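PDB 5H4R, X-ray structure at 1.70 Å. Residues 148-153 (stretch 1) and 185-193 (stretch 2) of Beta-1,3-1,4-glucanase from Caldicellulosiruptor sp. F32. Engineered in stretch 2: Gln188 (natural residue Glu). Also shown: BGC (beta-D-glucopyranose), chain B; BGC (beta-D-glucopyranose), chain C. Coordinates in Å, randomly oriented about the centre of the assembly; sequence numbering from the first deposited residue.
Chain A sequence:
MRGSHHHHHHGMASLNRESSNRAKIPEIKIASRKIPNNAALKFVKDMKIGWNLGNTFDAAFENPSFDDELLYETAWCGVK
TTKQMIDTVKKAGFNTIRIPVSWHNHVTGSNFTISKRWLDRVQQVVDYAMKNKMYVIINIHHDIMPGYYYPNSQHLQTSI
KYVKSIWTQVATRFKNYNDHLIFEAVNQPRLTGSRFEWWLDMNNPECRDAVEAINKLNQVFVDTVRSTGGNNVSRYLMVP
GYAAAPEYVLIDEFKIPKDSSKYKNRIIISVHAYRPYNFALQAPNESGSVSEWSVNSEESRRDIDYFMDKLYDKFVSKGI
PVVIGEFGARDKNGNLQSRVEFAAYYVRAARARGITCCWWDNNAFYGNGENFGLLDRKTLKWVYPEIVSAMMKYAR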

# COMPACT_ATOMS: atom_id res chain seq x y z
N TYR A 148 13.15 -8.17 -13.55
CA TYR A 148 12.16 -7.11 -13.45
C TYR A 148 12.70 -6.12 -12.42
O TYR A 148 13.76 -5.53 -12.66
N TYR A 149 12.02 -5.92 -11.29
CA TYR A 149 12.50 -5.04 -10.22
C TYR A 149 13.30 -5.89 -9.24
O TYR A 149 12.74 -6.79 -8.59
N TYR A 150 14.60 -5.65 -9.14
CA TYR A 150 15.37 -6.34 -8.11
C TYR A 150 16.45 -5.42 -7.54
O TYR A 150 17.32 -4.94 -8.29
N PRO A 151 16.45 -5.15 -6.22
CA PRO A 151 17.32 -4.09 -5.68
C PRO A 151 18.69 -4.55 -5.21
O PRO A 151 19.00 -4.59 -4.02
N ASN A 152 19.56 -4.92 -6.16
CA ASN A 152 20.96 -5.09 -5.84
C ASN A 152 21.80 -4.68 -7.03
O ASN A 152 21.29 -4.42 -8.13
N SER A 153 23.11 -4.59 -6.80
CA SER A 153 24.00 -4.10 -7.85
C SER A 153 24.01 -5.04 -9.05
O SER A 153 24.06 -4.58 -10.20
N ALA A 185 5.86 4.06 -6.24
CA ALA A 185 6.96 3.57 -7.06
C ALA A 185 6.93 2.06 -7.21
O ALA A 185 7.09 1.51 -8.30
N VAL A 186 6.80 1.38 -6.07
CA VAL A 186 6.94 -0.07 -5.99
C VAL A 186 6.40 -0.41 -4.61
O VAL A 186 6.38 0.44 -3.72
N ASN A 187 5.96 -1.66 -4.45
CA ASN A 187 5.27 -2.10 -3.24
C ASN A 187 6.23 -2.39 -2.09
O ASN A 187 6.35 -1.58 -1.17
N GLN A 188 6.93 -3.51 -2.14
CA GLN A 188 7.79 -3.96 -1.03
C GLN A 188 9.13 -4.39 -1.61
O GLN A 188 9.48 -5.58 -1.65
N PRO A 189 9.94 -3.43 -2.04
CA PRO A 189 11.21 -3.77 -2.70
C PRO A 189 12.16 -4.42 -1.70
O PRO A 189 12.37 -3.90 -0.61
N ARG A 190 12.72 -5.56 -2.09
CA ARG A 190 13.51 -6.36 -1.15
C ARG A 190 14.26 -7.44 -1.92
O ARG A 190 13.99 -7.70 -3.09
N LEU A 191 15.17 -8.09 -1.22
CA LEU A 191 15.82 -9.28 -1.73
C LEU A 191 14.90 -10.43 -1.36
O LEU A 191 14.36 -10.45 -0.26
N THR A 192 14.64 -11.33 -2.29
CA THR A 192 13.72 -12.43 -2.02
C THR A 192 14.46 -13.75 -1.85
O THR A 192 15.56 -13.94 -2.37
N GLY A 193 13.84 -14.66 -1.11
CA GLY A 193 14.43 -15.96 -0.86
C GLY A 193 15.79 -15.85 -0.20
O GLY A 193 16.79 -16.35 -0.70

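The two stretches meet as irregular loops, without helix or strand pairing, and bury 378 Å² between them; the backbones come nearest at Pro151 and Arg190, whose CA atoms lie 6.3 Å apart. Side chains of stretch 1 meet both side chains and backbone of stretch 2, and three consecutive residues of stretch 1, Tyr149 to Pro151, carry nearly all of its share.

Tyr148, with chi1 in the m well, stays out of reach of stretch 2. Tyr149 is the first to engage: its CA-to-CB bond points toward stretch 2, and a t rotamer (chi1 -173°) lays the buried ring against Val186 and Pro189. Val186, in the p rotamer, also points toward the contact and places CG2 over one face of the ring, 3.9 Å from the Tyr149 ring centroid and 13° off the ring normal, a CH-pi arrangement. Its other methyl lies near the hydroxyl, with Val186 CG1 3.7 Å from Tyr149 OH. Pro189 approaches the ring obliquely, its CB 3.5 Å from Tyr149 CE1.

Tyr150 starts in the opposite sense. Its CA-to-CB bond points away, yet the long side chain, at chi1 -153° (t), brings its end back to stretch 2. There the phenol oxygen accepts the one hydrogen bond between the stretches, from Thr192 N to Tyr150 OH at 3.1 Å with an N-H...acceptor angle of 153°. The same ring packs obliquely against Leu191, whose m,t rotamer brings CD2 to 3.8 Å from Tyr150 CE2, while Thr192 OG1 sits at the ring edge, 3.7 Å from Tyr150 CE1.

Pro151 points toward stretch 2 with a C-gamma endo ring. Its CD lies 3.3 Å from Arg190 O, a carbonyl that finds no hydrogen-bonding partner in the model; Pro151 O is likewise unpartnered, with Leu191 CD2 3.8 Å away. The Leu191 methyl thus reaches both Tyr150 and Pro151, and Asn152, in the p rotamer, adds a looser contact from its CB to Leu191 CD2 at 4.1 Å. Ser153 does not reach stretch 2.

The CA-to-CB bond of Arg190 points away from stretch 1, and its NH1 donates to Gln188 O within stretch 2 at 2.9 Å. Asn187 and the engineered Gln188 make no contact with stretch 1. Both hydrogen-bond to the bound sugars: Asn187 ND2 donates to O2 of the chain C glucose at 3.0 Å, and Gln188 NE2 to O4 of the chain B glucose at 3.1 Å.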

# COMPACT_ATOMS: atom_id res chain seq x y z
CB TYR A 148 10.77 -7.68 -13.18
CG TYR A 148 10.34 -8.64 -14.27
CD1 TYR A 148 9.98 -8.18 -15.52
CD2 TYR A 148 10.33 -10.01 -14.06
CE1 TYR A 148 9.61 -9.05 -16.54
CE2 TYR A 148 9.95 -10.89 -15.07
CZ TYR A 148 9.60 -10.40 -16.30
OH TYR A 148 9.23 -11.27 -17.31
CB TYR A 149 11.33 -4.34 -9.51
CG TYR A 149 11.75 -3.28 -8.51
CD1 TYR A 149 12.46 -3.61 -7.36
CD2 TYR A 149 11.48 -1.92 -8.74
CE1 TYR A 149 12.86 -2.65 -6.46
CE2 TYR A 149 11.87 -0.96 -7.84
CZ TYR A 149 12.56 -1.33 -6.70
OH TYR A 149 12.95 -0.36 -5.81
CB TYR A 150 15.98 -7.64 -8.65
CG TYR A 150 16.19 -8.66 -7.56
CD1 TYR A 150 15.09 -9.29 -6.96
CD2 TYR A 150 17.46 -8.94 -7.07
CE1 TYR A 150 15.26 -10.21 -5.94
CE2 TYR A 150 17.65 -9.84 -6.06
CZ TYR A 150 16.55 -10.48 -5.50
OH TYR A 150 16.78 -11.37 -4.47
CB PRO A 151 16.48 -3.56 -4.52
CG PRO A 151 15.81 -4.81 -3.98
CD PRO A 151 15.46 -5.61 -5.22
CB ASN A 152 21.26 -6.51 -5.33
CG ASN A 152 21.10 -7.60 -6.38
OD1 ASN A 152 20.87 -7.35 -7.57
ND2 ASN A 152 21.23 -8.85 -5.92
CB SER A 153 25.42 -3.89 -7.30
OG SER A 153 25.46 -2.72 -6.50
CB ALA A 185 8.28 4.00 -6.43
CB VAL A 186 8.42 -0.50 -6.17
CG1 VAL A 186 9.32 0.10 -5.12
CG2 VAL A 186 8.55 -2.01 -6.19
CB ASN A 187 4.42 -3.32 -3.62
CG ASN A 187 3.71 -3.91 -2.46
OD1 ASN A 187 3.05 -3.20 -1.72
ND2 ASN A 187 3.82 -5.23 -2.31
CB GLN A 188 7.12 -5.07 -0.22
CG GLN A 188 5.92 -4.56 0.49
CD GLN A 188 5.23 -5.54 1.40
OE1 GLN A 188 4.61 -5.11 2.37
NE2 GLN A 188 5.27 -6.82 1.06
CB PRO A 189 11.73 -2.42 -3.19
CG PRO A 189 11.15 -1.43 -2.27
CD PRO A 189 9.77 -1.98 -1.87
CB ARG A 190 12.62 -7.00 -0.09
CG ARG A 190 11.68 -8.06 -0.66
CD ARG A 190 10.52 -8.34 0.25
NE ARG A 190 9.79 -9.51 -0.20
CZ ARG A 190 8.86 -9.49 -1.15
NH1 ARG A 190 8.53 -8.36 -1.76
NH2 ARG A 190 8.27 -10.62 -1.51
CB LEU A 191 17.22 -9.45 -1.12
CG LEU A 191 18.16 -8.25 -1.31
CD1 LEU A 191 19.42 -8.42 -0.47
CD2 LEU A 191 18.53 -8.11 -2.76
CB THR A 192 12.68 -12.58 -3.13
OG1 THR A 192 13.35 -12.90 -4.35
CG2 THR A 192 11.87 -11.32 -3.28
C2 BGC B . 4.31 -10.96 4.55
C3 BGC B . 3.85 -10.44 3.20
C4 BGC B . 3.22 -9.04 3.34
C5 BGC B . 4.22 -8.12 4.05
C6 BGC B . 3.64 -6.80 4.59
C1 BGC B . 5.30 -9.97 5.18
O1 BGC B . 5.69 -10.35 6.51
O2 BGC B . 4.90 -12.25 4.35
O3 BGC B . 2.88 -11.33 2.64
O4 BGC B . 2.94 -8.64 1.98
O5 BGC B . 4.62 -8.73 5.26
O6 BGC B . 4.59 -6.13 5.45
C2 BGC C . 1.77 -7.44 0.32
C3 BGC C . 0.40 -7.97 -0.06
C4 BGC C . 0.09 -9.14 0.86
C5 BGC C . -0.19 -8.50 2.22
C6 BGC C . -0.51 -9.54 3.30
C1 BGC C . 2.06 -7.52 1.83
O2 BGC C . 1.93 -6.11 -0.19
O3 BGC C . 0.47 -8.39 -1.42
O4 BGC C . -1.08 -9.79 0.39
O5 BGC C . 0.91 -7.70 2.66
O6 BGC C . 0.45 -10.59 3.37